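433aa long hypothetical phosphoribosylglycinamide formyl transferase (Pyrococcus horikoshii, PDB 2DWC) is a PurT-type member of the ATP-grasp superfamily that holds adenosine-5'-diphosphate and is found as an assembly of two chains. Local coordinates at residues Thr115-Ala118 with Arg123-Glu126; Phe314-Arg319 with Leu324-Glu329; Phe376-Pro379 with Gly384-Leu387. All blocks are in the same frame, centred on the assembly; numbering follows the deposited sequence.

Contact 1. Residues Thr115-Ala118 with Arg123-Glu126; sequences TWIA and RLRE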
ATOM      1  N   THR B 115      18.340  20.697  -0.883  1.00 18.69           N
ATOM      2  CA  THR B 115      17.286  21.293  -0.072  1.00 19.56           C
ATOM      3  C   THR B 115      17.596  22.756   0.174  1.00 22.25           C
ATOM      4  O   THR B 115      16.704  23.616   0.109  1.00 25.64           O
ATOM      5  CB  THR B 115      17.132  20.521   1.247  1.00 23.40           C
ATOM      6  OG1 THR B 115      16.603  19.231   0.928  1.00 25.09           O
ATOM      7  CG2 THR B 115      16.166  21.225   2.222  1.00 26.55           C
ATOM      8  N   TRP B 116      18.866  23.054   0.379  1.00 20.56           N
ATOM      9  CA  TRP B 116      19.267  24.439   0.633  1.00 19.74           C
ATOM     10  C   TRP B 116      19.056  25.299  -0.626  1.00 26.64           C
ATOM     11  O   TRP B 116      18.653  26.454  -0.520  1.00 25.62           O
ATOM     12  CB  TRP B 116      20.729  24.427   1.095  1.00 23.94           C
ATOM     13  CG  TRP B 116      21.393  25.748   1.186  1.00 27.41           C
ATOM     14  CD1 TRP B 116      21.412  26.595   2.266  1.00 28.28           C
ATOM     15  CD2 TRP B 116      22.232  26.334   0.191  1.00 24.56           C
ATOM     16  NE1 TRP B 116      22.227  27.682   1.996  1.00 28.66           N
ATOM     17  CE2 TRP B 116      22.744  27.542   0.730  1.00 30.59           C
ATOM     18  CE3 TRP B 116      22.612  25.949  -1.105  1.00 32.79           C
ATOM     19  CZ2 TRP B 116      23.616  28.365   0.015  1.00 36.03           C
ATOM     20  CZ3 TRP B 116      23.486  26.778  -1.817  1.00 35.12           C
ATOM     21  CH2 TRP B 116      23.971  27.963  -1.253  1.00 33.18           C
ATOM     22  N   ILE B 117      19.290  24.738  -1.811  1.00 23.64           N
ATOM     23  CA  ILE B 117      19.065  25.485  -3.037  1.00 22.00           C
ATOM     24  C   ILE B 117      17.588  25.710  -3.285  1.00 28.88           C
ATOM     25  O   ILE B 117      17.156  26.840  -3.463  1.00 29.18           O
ATOM     26  CB  ILE B 117      19.626  24.763  -4.262  1.00 20.32           C
ATOM     27  CG1 ILE B 117      21.141  24.856  -4.263  1.00 28.40           C
ATOM     28  CG2 ILE B 117      19.021  25.351  -5.561  1.00 30.18           C
ATOM     29  CD1 ILE B 117      21.785  24.147  -5.442  1.00 36.82           C
ATOM     30  N   ALA B 118      16.804  24.634  -3.225  1.00 25.51           N
ATOM     31  CA  ALA B 118      15.384  24.721  -3.531  1.00 28.63           C
ATOM     32  C   ALA B 118      14.563  25.594  -2.618  1.00 30.32           C
ATOM     33  O   ALA B 118      13.465  26.033  -2.983  1.00 34.15           O
ATOM     34  CB  ALA B 118      14.768  23.289  -3.590  1.00 26.78           C
ATOM     35  N   ARG B 123      18.591  31.331  -5.381  1.00 30.46           N
ATOM     36  CA  ARG B 123      19.560  30.280  -5.608  1.00 29.65           C
ATOM     37  C   ARG B 123      18.991  29.270  -6.626  1.00 21.60           C
ATOM     38  O   ARG B 123      19.698  28.786  -7.500  1.00 30.61           O
ATOM     39  CB  ARG B 123      19.902  29.567  -4.290  1.00 36.60           C
ATOM     40  CG  ARG B 123      20.590  30.461  -3.249  1.00 35.43           C
ATOM     41  CD  ARG B 123      21.213  29.633  -2.108  1.00 43.46           C
ATOM     42  NE  ARG B 123      20.225  29.071  -1.179  1.00 41.82           N
ATOM     43  CZ  ARG B 123      19.986  29.548   0.045  1.00 46.75           C
ATOM     44  NH1 ARG B 123      20.665  30.600   0.490  1.00 42.75           N
ATOM     45  NH2 ARG B 123      19.078  28.971   0.832  1.00 33.96           N
ATOM     46  N   LEU B 124      17.706  28.975  -6.508  1.00 23.11           N
ATOM     47  CA  LEU B 124      17.076  28.009  -7.402  1.00 27.79           C
ATOM     48  C   LEU B 124      16.995  28.519  -8.839  1.00 24.57           C
ATOM     49  O   LEU B 124      17.409  27.835  -9.773  1.00 26.53           O
ATOM     50  CB  LEU B 124      15.670  27.684  -6.916  1.00 31.03           C
ATOM     51  CG  LEU B 124      14.963  26.600  -7.730  1.00 33.78           C
ATOM     52  CD1 LEU B 124      15.864  25.356  -7.799  1.00 33.01           C
ATOM     53  CD2 LEU B 124      13.612  26.298  -7.081  1.00 33.40           C
ATOM     54  N   ARG B 125      16.449  29.721  -9.000  1.00 25.49           N
ATOM     55  CA  ARG B 125      16.311  30.284 -10.342  1.00 27.77           C
ATOM     56  C   ARG B 125      17.671  30.394 -11.012  1.00 27.33           C
ATOM     57  O   ARG B 125      17.830  30.030 -12.179  1.00 27.90           O
ATOM     58  CB  ARG B 125      15.605  31.651 -10.279  1.00 25.86           C
ATOM     59  CG  ARG B 125      15.347  32.301 -11.669  1.00 27.88           C
ATOM     60  CD  ARG B 125      14.705  31.358 -12.709  1.00 29.61           C
ATOM     61  NE  ARG B 125      13.377  30.839 -12.319  1.00 28.43           N
ATOM     62  CZ  ARG B 125      12.220  31.325 -12.746  1.00 35.11           C
ATOM     63  NH1 ARG B 125      12.198  32.360 -13.576  1.00 28.48           N
ATOM     64  NH2 ARG B 125      11.081  30.743 -12.382  1.00 28.07           N
ATOM     65  N   GLU B 126      18.681  30.876 -10.294  1.00 27.54           N
ATOM     66  CA  GLU B 126      19.999  30.983 -10.912  1.00 26.51           C
ATOM     67  C   GLU B 126      20.565  29.613 -11.273  1.00 31.40           C
ATOM     68  O   GLU B 126      21.288  29.464 -12.260  1.00 28.32           O
ATOM     69  CB  GLU B 126      20.952  31.748  -9.983  1.00 30.60           C
ATOM     70  CG  GLU B 126      20.548  33.226  -9.800  1.00 32.56           C
ATOM     71  CD  GLU B 126      20.265  33.920 -11.140  1.00 39.72           C
ATOM     72  OE1 GLU B 126      19.103  34.326 -11.385  1.00 33.35           O
ATOM     73  OE2 GLU B 126      21.202  34.036 -11.953  1.00 30.75           O
TER

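Contact 2. Residues Phe314-Arg319 with Leu324-Glu329; sequences FALHLR and LPIPGE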
ATOM      1  N   PHE B 314       6.454   7.367  -3.865  1.00 14.80           N
ATOM      2  CA  PHE B 314       7.031   7.108  -2.532  1.00 15.04           C
ATOM      3  C   PHE B 314       7.934   5.900  -2.512  1.00 15.74           C
ATOM      4  O   PHE B 314       9.006   5.924  -1.869  1.00 16.08           O
ATOM      5  CB  PHE B 314       5.860   6.971  -1.542  1.00 14.44           C
ATOM      6  CG  PHE B 314       4.916   8.112  -1.654  1.00 14.54           C
ATOM      7  CD1 PHE B 314       5.319   9.392  -1.310  1.00 18.83           C
ATOM      8  CD2 PHE B 314       3.636   7.916  -2.208  1.00 14.63           C
ATOM      9  CE1 PHE B 314       4.480  10.496  -1.514  1.00 20.14           C
ATOM     10  CE2 PHE B 314       2.780   8.998  -2.413  1.00 18.08           C
ATOM     11  CZ  PHE B 314       3.202  10.302  -2.072  1.00 17.51           C
ATOM     12  N   ALA B 315       7.505   4.840  -3.199  1.00 17.92           N
ATOM     13  CA  ALA B 315       8.279   3.634  -3.297  1.00 16.96           C
ATOM     14  C   ALA B 315       9.475   3.882  -4.241  1.00 14.44           C
ATOM     15  O   ALA B 315      10.540   3.312  -4.021  1.00 16.85           O
ATOM     16  CB  ALA B 315       7.401   2.471  -3.855  1.00 18.36           C
ATOM     17  N   LEU B 316       9.292   4.733  -5.253  1.00 14.00           N
ATOM     18  CA  LEU B 316      10.424   5.024  -6.176  1.00 16.04           C
ATOM     19  C   LEU B 316      11.488   5.764  -5.369  1.00 16.81           C
ATOM     20  O   LEU B 316      12.669   5.481  -5.490  1.00 15.48           O
ATOM     21  CB  LEU B 316       9.984   5.908  -7.336  1.00 15.69           C
ATOM     22  CG  LEU B 316       9.132   5.143  -8.360  1.00 17.01           C
ATOM     23  CD1 LEU B 316       8.502   6.118  -9.352  1.00 15.66           C
ATOM     24  CD2 LEU B 316      10.015   4.095  -9.097  1.00 17.76           C
ATOM     25  N   HIS B 317      11.052   6.715  -4.552  1.00 17.16           N
ATOM     26  CA  HIS B 317      11.999   7.469  -3.722  1.00 17.40           C
ATOM     27  C   HIS B 317      12.716   6.532  -2.767  1.00 16.91           C
ATOM     28  O   HIS B 317      13.930   6.585  -2.626  1.00 16.35           O
ATOM     29  CB  HIS B 317      11.231   8.520  -2.893  1.00 15.46           C
ATOM     30  CG  HIS B 317      12.090   9.566  -2.256  1.00 16.59           C
ATOM     31  ND1 HIS B 317      13.011  10.318  -2.955  1.00 16.12           N
ATOM     32  CD2 HIS B 317      12.110  10.031  -0.982  1.00 16.09           C
ATOM     33  CE1 HIS B 317      13.550  11.216  -2.147  1.00 21.70           C
ATOM     34  NE2 HIS B 317      13.021  11.065  -0.939  1.00 16.11           N
ATOM     35  N   LEU B 318      11.950   5.709  -2.053  1.00 15.67           N
ATOM     36  CA  LEU B 318      12.557   4.808  -1.074  1.00 17.08           C
ATOM     37  C   LEU B 318      13.586   3.869  -1.727  1.00 19.87           C
ATOM     38  O   LEU B 318      14.696   3.665  -1.217  1.00 16.06           O
ATOM     39  CB  LEU B 318      11.470   3.973  -0.382  1.00 17.56           C
ATOM     40  CG  LEU B 318      12.029   2.960   0.626  1.00 19.59           C
ATOM     41  CD1 LEU B 318      12.666   3.704   1.808  1.00 16.01           C
ATOM     42  CD2 LEU B 318      10.896   2.051   1.116  1.00 22.70           C
ATOM     43  N   ARG B 319      13.191   3.263  -2.834  1.00 14.81           N
ATOM     44  CA  ARG B 319      14.125   2.357  -3.506  1.00 15.86           C
ATOM     45  C   ARG B 319      15.383   3.107  -3.910  1.00 16.24           C
ATOM     46  O   ARG B 319      16.502   2.643  -3.677  1.00 15.85           O
ATOM     47  CB  ARG B 319      13.441   1.722  -4.742  1.00 17.02           C
ATOM     48  CG  ARG B 319      12.427   0.610  -4.287  1.00 16.93           C
ATOM     49  CD  ARG B 319      11.538   0.142  -5.413  1.00 19.62           C
ATOM     50  NE  ARG B 319      12.305  -0.557  -6.434  1.00 21.85           N
ATOM     51  CZ  ARG B 319      12.008  -1.771  -6.929  1.00 23.25           C
ATOM     52  NH1 ARG B 319      10.968  -2.460  -6.497  1.00 20.38           N
ATOM     53  NH2 ARG B 319      12.752  -2.291  -7.914  1.00 16.61           N
ATOM     54  N   LEU B 324      18.645   0.759  -4.153  1.00 16.40           N
ATOM     55  CA  LEU B 324      18.077  -0.377  -4.894  1.00 15.36           C
ATOM     56  C   LEU B 324      17.796   0.064  -6.338  1.00 16.48           C
ATOM     57  O   LEU B 324      17.643   1.255  -6.646  1.00 19.51           O
ATOM     58  CB  LEU B 324      16.761  -0.834  -4.230  1.00 15.29           C
ATOM     59  CG  LEU B 324      17.008  -1.386  -2.819  1.00 15.47           C
ATOM     60  CD1 LEU B 324      15.636  -1.532  -2.074  1.00 17.72           C
ATOM     61  CD2 LEU B 324      17.703  -2.728  -2.855  1.00 15.69           C
ATOM     62  N   PRO B 325      17.675  -0.912  -7.243  1.00 16.38           N
ATOM     63  CA  PRO B 325      17.391  -0.587  -8.636  1.00 18.80           C
ATOM     64  C   PRO B 325      15.896  -0.303  -8.853  1.00 22.43           C
ATOM     65  O   PRO B 325      15.030  -0.615  -8.006  1.00 19.98           O
ATOM     66  CB  PRO B 325      17.841  -1.852  -9.387  1.00 21.86           C
ATOM     67  CG  PRO B 325      17.645  -2.931  -8.404  1.00 24.82           C
ATOM     68  CD  PRO B 325      18.040  -2.329  -7.072  1.00 18.43           C
ATOM     69  N   ILE B 326      15.608   0.312  -9.991  1.00 17.70           N
ATOM     70  CA  ILE B 326      14.228   0.589 -10.390  1.00 16.79           C
ATOM     71  C   ILE B 326      14.154   0.242 -11.888  1.00 21.48           C
ATOM     72  O   ILE B 326      14.875   0.843 -12.717  1.00 24.03           O
ATOM     73  CB  ILE B 326      13.881   2.078 -10.251  1.00 17.56           C
ATOM     74  CG1 ILE B 326      13.906   2.478  -8.752  1.00 17.16           C
ATOM     75  CG2 ILE B 326      12.510   2.343 -10.933  1.00 19.05           C
ATOM     76  CD1 ILE B 326      13.825   4.036  -8.500  1.00 18.10           C
ATOM     77  N   PRO B 327      13.327  -0.741 -12.248  1.00 18.69           N
ATOM     78  CA  PRO B 327      13.198  -1.118 -13.671  1.00 23.35           C
ATOM     79  C   PRO B 327      12.643   0.025 -14.521  1.00 24.78           C
ATOM     80  O   PRO B 327      11.759   0.790 -14.094  1.00 23.47           O
ATOM     81  CB  PRO B 327      12.210  -2.290 -13.642  1.00 25.12           C
ATOM     82  CG  PRO B 327      12.285  -2.803 -12.250  1.00 31.30           C
ATOM     83  CD  PRO B 327      12.475  -1.592 -11.395  1.00 19.61           C
ATOM     84  N   GLY B 328      13.129   0.132 -15.754  1.00 23.25           N
ATOM     85  CA  GLY B 328      12.619   1.178 -16.625  1.00 25.97           C
ATOM     86  C   GLY B 328      12.541   0.687 -18.072  1.00 36.74           C
ATOM     87  O   GLY B 328      12.893  -0.457 -18.371  1.00 38.01           O
ATOM     88  N   GLU B 329      12.077   1.544 -18.970  1.00 30.58           N
ATOM     89  CA  GLU B 329      11.978   1.170 -20.381  1.00 34.76           C
ATOM     90  C   GLU B 329      12.663   2.253 -21.233  1.00 29.58           C
ATOM     91  O   GLU B 329      12.273   3.398 -21.201  1.00 29.45           O
ATOM     92  CB  GLU B 329      10.503   1.054 -20.768  1.00 33.42           C
ATOM     93  CG  GLU B 329      10.242   0.462 -22.131  1.00 51.72           C
ATOM     94  CD  GLU B 329       8.787   0.592 -22.553  1.00 60.95           C
ATOM     95  OE1 GLU B 329       8.415  -0.026 -23.582  1.00 62.58           O
ATOM     96  OE2 GLU B 329       8.022   1.316 -21.864  1.00 57.77           O
TER

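Contact 3. Residues Phe376-Pro379 with Gly384-Leu387; sequences FGKP and GRRL. With SO4 (sulfate ion), chain F.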
ATOM      1  N   PHE B 376      -5.684  10.618   6.121  1.00 13.08           N
ATOM      2  CA  PHE B 376      -4.314  10.625   6.617  1.00 12.75           C
ATOM      3  C   PHE B 376      -4.080  10.361   8.057  1.00 14.87           C
ATOM      4  O   PHE B 376      -2.940  10.088   8.434  1.00 16.22           O
ATOM      5  CB  PHE B 376      -3.601  11.943   6.216  1.00 14.35           C
ATOM      6  CG  PHE B 376      -3.675  12.258   4.716  1.00 14.45           C
ATOM      7  CD1 PHE B 376      -3.649  11.242   3.759  1.00 18.89           C
ATOM      8  CD2 PHE B 376      -3.704  13.602   4.292  1.00 16.20           C
ATOM      9  CE1 PHE B 376      -3.652  11.547   2.380  1.00 18.23           C
ATOM     10  CE2 PHE B 376      -3.699  13.902   2.932  1.00 18.16           C
ATOM     11  CZ  PHE B 376      -3.674  12.887   1.987  1.00 17.05           C
ATOM     12  N   GLY B 377      -5.116  10.430   8.882  1.00 14.43           N
ATOM     13  CA  GLY B 377      -4.849  10.161  10.290  1.00 17.38           C
ATOM     14  C   GLY B 377      -4.423  11.358  11.108  1.00 16.58           C
ATOM     15  O   GLY B 377      -4.010  11.188  12.260  1.00 15.13           O
ATOM     16  N   LYS B 378      -4.528  12.574  10.559  1.00 14.36           N
ATOM     17  CA  LYS B 378      -4.074  13.753  11.322  1.00 11.93           C
ATOM     18  C   LYS B 378      -5.029  13.923  12.499  1.00 13.13           C
ATOM     19  O   LYS B 378      -6.215  14.001  12.327  1.00 15.59           O
ATOM     20  CB  LYS B 378      -4.068  15.005  10.437  1.00 13.07           C
ATOM     21  CG  LYS B 378      -3.006  14.869   9.351  1.00 14.49           C
ATOM     22  CD  LYS B 378      -3.015  16.073   8.382  1.00 17.13           C
ATOM     23  CE  LYS B 378      -1.969  15.783   7.285  1.00 18.71           C
ATOM     24  NZ  LYS B 378      -1.797  16.982   6.363  1.00 18.50           N
ATOM     25  N   PRO B 379      -4.475  14.039  13.710  1.00 14.55           N
ATOM     26  CA  PRO B 379      -5.318  14.163  14.904  1.00 15.11           C
ATOM     27  C   PRO B 379      -6.060  15.445  15.107  1.00 16.41           C
ATOM     28  O   PRO B 379      -7.009  15.489  15.899  1.00 17.75           O
ATOM     29  CB  PRO B 379      -4.367  13.861  16.090  1.00 18.30           C
ATOM     30  CG  PRO B 379      -2.989  13.962  15.531  1.00 23.62           C
ATOM     31  CD  PRO B 379      -3.041  13.963  14.013  1.00 17.44           C
ATOM     32  N   GLY B 384      -8.161  24.744   6.090  1.00 31.79           N
ATOM     33  CA  GLY B 384      -7.250  24.585   4.978  1.00 32.90           C
ATOM     34  C   GLY B 384      -6.345  23.359   5.099  1.00 37.82           C
ATOM     35  O   GLY B 384      -5.616  23.054   4.169  1.00 35.10           O
ATOM     36  N   ARG B 385      -6.360  22.657   6.231  1.00 34.71           N
ATOM     37  CA  ARG B 385      -5.462  21.489   6.348  1.00 35.79           C
ATOM     38  C   ARG B 385      -5.935  20.340   5.448  1.00 27.97           C
ATOM     39  O   ARG B 385      -7.114  20.037   5.411  1.00 23.74           O
ATOM     40  CB  ARG B 385      -5.404  20.986   7.801  1.00 29.27           C
ATOM     41  CG  ARG B 385      -4.261  19.973   8.077  1.00 28.08           C
ATOM     42  CD  ARG B 385      -4.166  19.540   9.550  1.00 23.89           C
ATOM     43  NE  ARG B 385      -2.739  19.303   9.828  1.00 31.41           N
ATOM     44  CZ  ARG B 385      -2.239  18.989  11.016  1.00 32.55           C
ATOM     45  NH1 ARG B 385      -3.044  18.858  12.068  1.00 35.17           N
ATOM     46  NH2 ARG B 385      -0.924  18.831  11.152  1.00 32.28           N
ATOM     47  N   ARG B 386      -5.013  19.691   4.736  1.00 26.56           N
ATOM     48  CA  ARG B 386      -5.410  18.569   3.894  1.00 22.82           C
ATOM     49  C   ARG B 386      -5.515  17.346   4.806  1.00 18.72           C
ATOM     50  O   ARG B 386      -4.515  16.951   5.429  1.00 19.37           O
ATOM     51  CB  ARG B 386      -4.337  18.285   2.859  1.00 21.83           C
ATOM     52  CG  ARG B 386      -4.815  17.376   1.774  1.00 29.23           C
ATOM     53  CD  ARG B 386      -3.678  17.218   0.753  1.00 39.86           C
ATOM     54  NE  ARG B 386      -3.415  18.490   0.078  1.00 40.59           N
ATOM     55  CZ  ARG B 386      -2.205  18.925  -0.270  1.00 49.82           C
ATOM     56  NH1 ARG B 386      -1.127  18.199  -0.007  1.00 43.34           N
ATOM     57  NH2 ARG B 386      -2.077  20.089  -0.897  1.00 52.05           N
ATOM     58  N   LEU B 387      -6.703  16.754   4.864  1.00 16.78           N
ATOM     59  CA  LEU B 387      -6.952  15.588   5.723  1.00 14.82           C
ATOM     60  C   LEU B 387      -6.996  14.274   4.973  1.00 14.55           C
ATOM     61  O   LEU B 387      -6.957  13.189   5.597  1.00 15.38           O
ATOM     62  CB  LEU B 387      -8.268  15.783   6.495  1.00 17.81           C
ATOM     63  CG  LEU B 387      -8.236  16.995   7.428  1.00 22.60           C
ATOM     64  CD1 LEU B 387      -9.526  16.968   8.305  1.00 27.21           C
ATOM     65  CD2 LEU B 387      -6.958  16.944   8.312  1.00 17.76           C
TER
HETATM   66  S   SO4 F 601       0.311  19.925   7.882  1.00 39.75           S
HETATM   67  O1  SO4 F 601      -0.186  21.323   8.102  1.00 59.54           O
HETATM   68  O2  SO4 F 601       1.255  19.930   6.715  1.00 47.80           O
HETATM   69  O3  SO4 F 601       1.020  19.452   9.117  1.00 44.14           O
HETATM   70  O4  SO4 F 601      -0.858  19.028   7.605  1.00 37.08           O
HETATM   71  O   HOH W   1      -6.257  13.395   8.331  1.00 15.73           O

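Contact 1. Residues Thr115-Ala118 with Arg123-Glu126
Helix 112-118 and helix 121-132, consecutive helices joined by a short turn, come nearest at Ala-118 and Leu-124, whose CA atoms are 5.4 Å apart. The first helix belongs to the Rossmann-like preATP-grasp region, and the motif joining the two is a cation-pi stack of Arg-123 on Trp-116, combined with a side-on grip on the tryptophan's own carbonyl. Trp-116 holds its indole anti to the backbone N (chi1 170°), beside its carbonyl carbon, so that ring and Trp-116 O can serve the same guanidinium. The guanidinium lies flat on the indole, planes 8° apart, with Arg-123 CZ 3.6 Å from the centroid of the five-membered ring. One step back along the arginine, CD covers the six-membered ring in a CH-pi contact, 3.5 Å from its centroid. Phe-99 meets the indole edge-to-face. Deeper in, Ile-117 CG2 touches Leu-124 CD1 at 3.9 Å; Leu-124 continues onto Glu-291 and Val-292 of strand 286-293. Stacking and hydrogen bonding together fix the rotation of the guanidinium: Trp-116 O accepts from Arg-123 NH2 at 2.9 Å and from Arg-123 NE at 3.1 Å, both donors approaching the same face of the carbonyl plane.

Contact 2. Residues Phe314-Arg319 with Leu324-Glu329
Arg-319 and Leu-324 bring helix 313-322 and the loop after it together, with Leu-324 N donating to Arg-319 O at 2.9 Å. This bond spans five residues across the end of the helix, a spacing consistent with the 6→1 bond of a Schellman motif. The chain then leaves the helix end roughly at right angles to it, and the Arg-319 side chain reaches out to its first residues. Bent at chi3 (67°), that side chain turns its guanidinium edge to Pro-325 O and grips this one oxygen with two nitrogens. Arg-319 NH2 gives the shorter bond, 2.8 Å, and comes from above the carbonyl plane; Arg-319 NE, at 3.1 Å, lies in that plane. The next residue supplies the apolar part of the tight side. Ile-326 CG2 sits 3.6 Å from Leu-316 CD2, the side chains crossing at about a right angle, while Ile-326 CD1 approaches Leu-316 O to 3.5 Å. Pro-327 CD adds a further contact, 3.6 Å from Arg-319 NH2. Phe-337, of strand 334-337, touches both Leu-316 and Ile-326, and Thr-372 of the second subunit packs on Arg-319. Every residue that touches across the contact is buried. The interaction fades as the loop runs into strand 329-331: Gly-328 is partly exposed, and Glu-329, the first residue of the strand, pairs with Leu-336 while its solvent-exposed side chain lies well away from the helix segment. The contact thus joins helix 313-322 to the edge of the mixed sheet. The two bonds from Arg-319 probably satisfy the carbonyl of buried Pro-325 and place the arginine charge on it, tying the loop to the helix through a side chain as well as the backbone.

Contact 3. Residues Phe376-Pro379 with Gly384-Leu387
Lys-378 leaves the backbone with CG anti to its carbonyl carbon (chi1 -67°) and then runs fully extended, whereas Arg-385 holds CG anti to the backbone N (chi1 -167°); these torsions bring both side chains to one sulfate ion. They meet where the antiparallel strands 371-375 and 386-393, in the PurT C-terminal region, give way to the connection that carries the short strand 380-381. Phe-376 N donates to Leu-387 O at 2.9 Å, in a bond that is nearly straight (175°). A water prolongs the pairing, accepting from Lys-378 N and donating to the same Leu-387 O. Arg-386 CD lies at the edge of the Phe-376 ring, in its plane, 4.0 Å from Phe-376 CE2. At its tip, Lys-378 NZ donates to Arg-386 O at 2.9 Å, lying in the carbonyl plane, and to sulfate O4 at 2.6 Å; a salt bridge to Glu-29 adds a third partner. Arg-385 offers the sulfate one side of its guanidinium: NE reaches O4 at 2.9 Å and NH2 reaches O3 at 2.9 Å, with the sulfur in the guanidinium plane. Its NH1 turns back to Glu-380 O. Over one face of this group lies the lysine chain, Lys-378 CD being 3.5 Å from Arg-385 NE. Arg-386 sends its own guanidinium elsewhere, into salt bridges with Asp-241 and Asp-298. Tyr-382 OH is also hydrogen-bonded to the sulfate, which probably came from the crystallisation liquor. Lysine and arginine thus share O4 as an acceptor, and the negative charges of the sulfate and Glu-29 would probably offset their positive charges, consistent with a site able to hold a small anion here.

The three contacts follow one another along the chain without touching. Contact 1 lies closer to the nucleotide than contact 3: the Leu-124 side chain is about 8 Å from the adenosine-5'-diphosphate, and Arg-125 is hydrogen-bonded to Ser-137, a pocket residue. In contact 3 the Arg-386 side chain is about 11 Å from the ligand. Contacts 1 and 3 stand on opposite sides of the chain's centre, their own centres 29 Å apart. Contact 2 approaches both, its nearest atoms about 9 Å from contact 1 and about 8 Å from contact 3. Contacts 2 and 3 also meet the second subunit, which contact 1 does not touch.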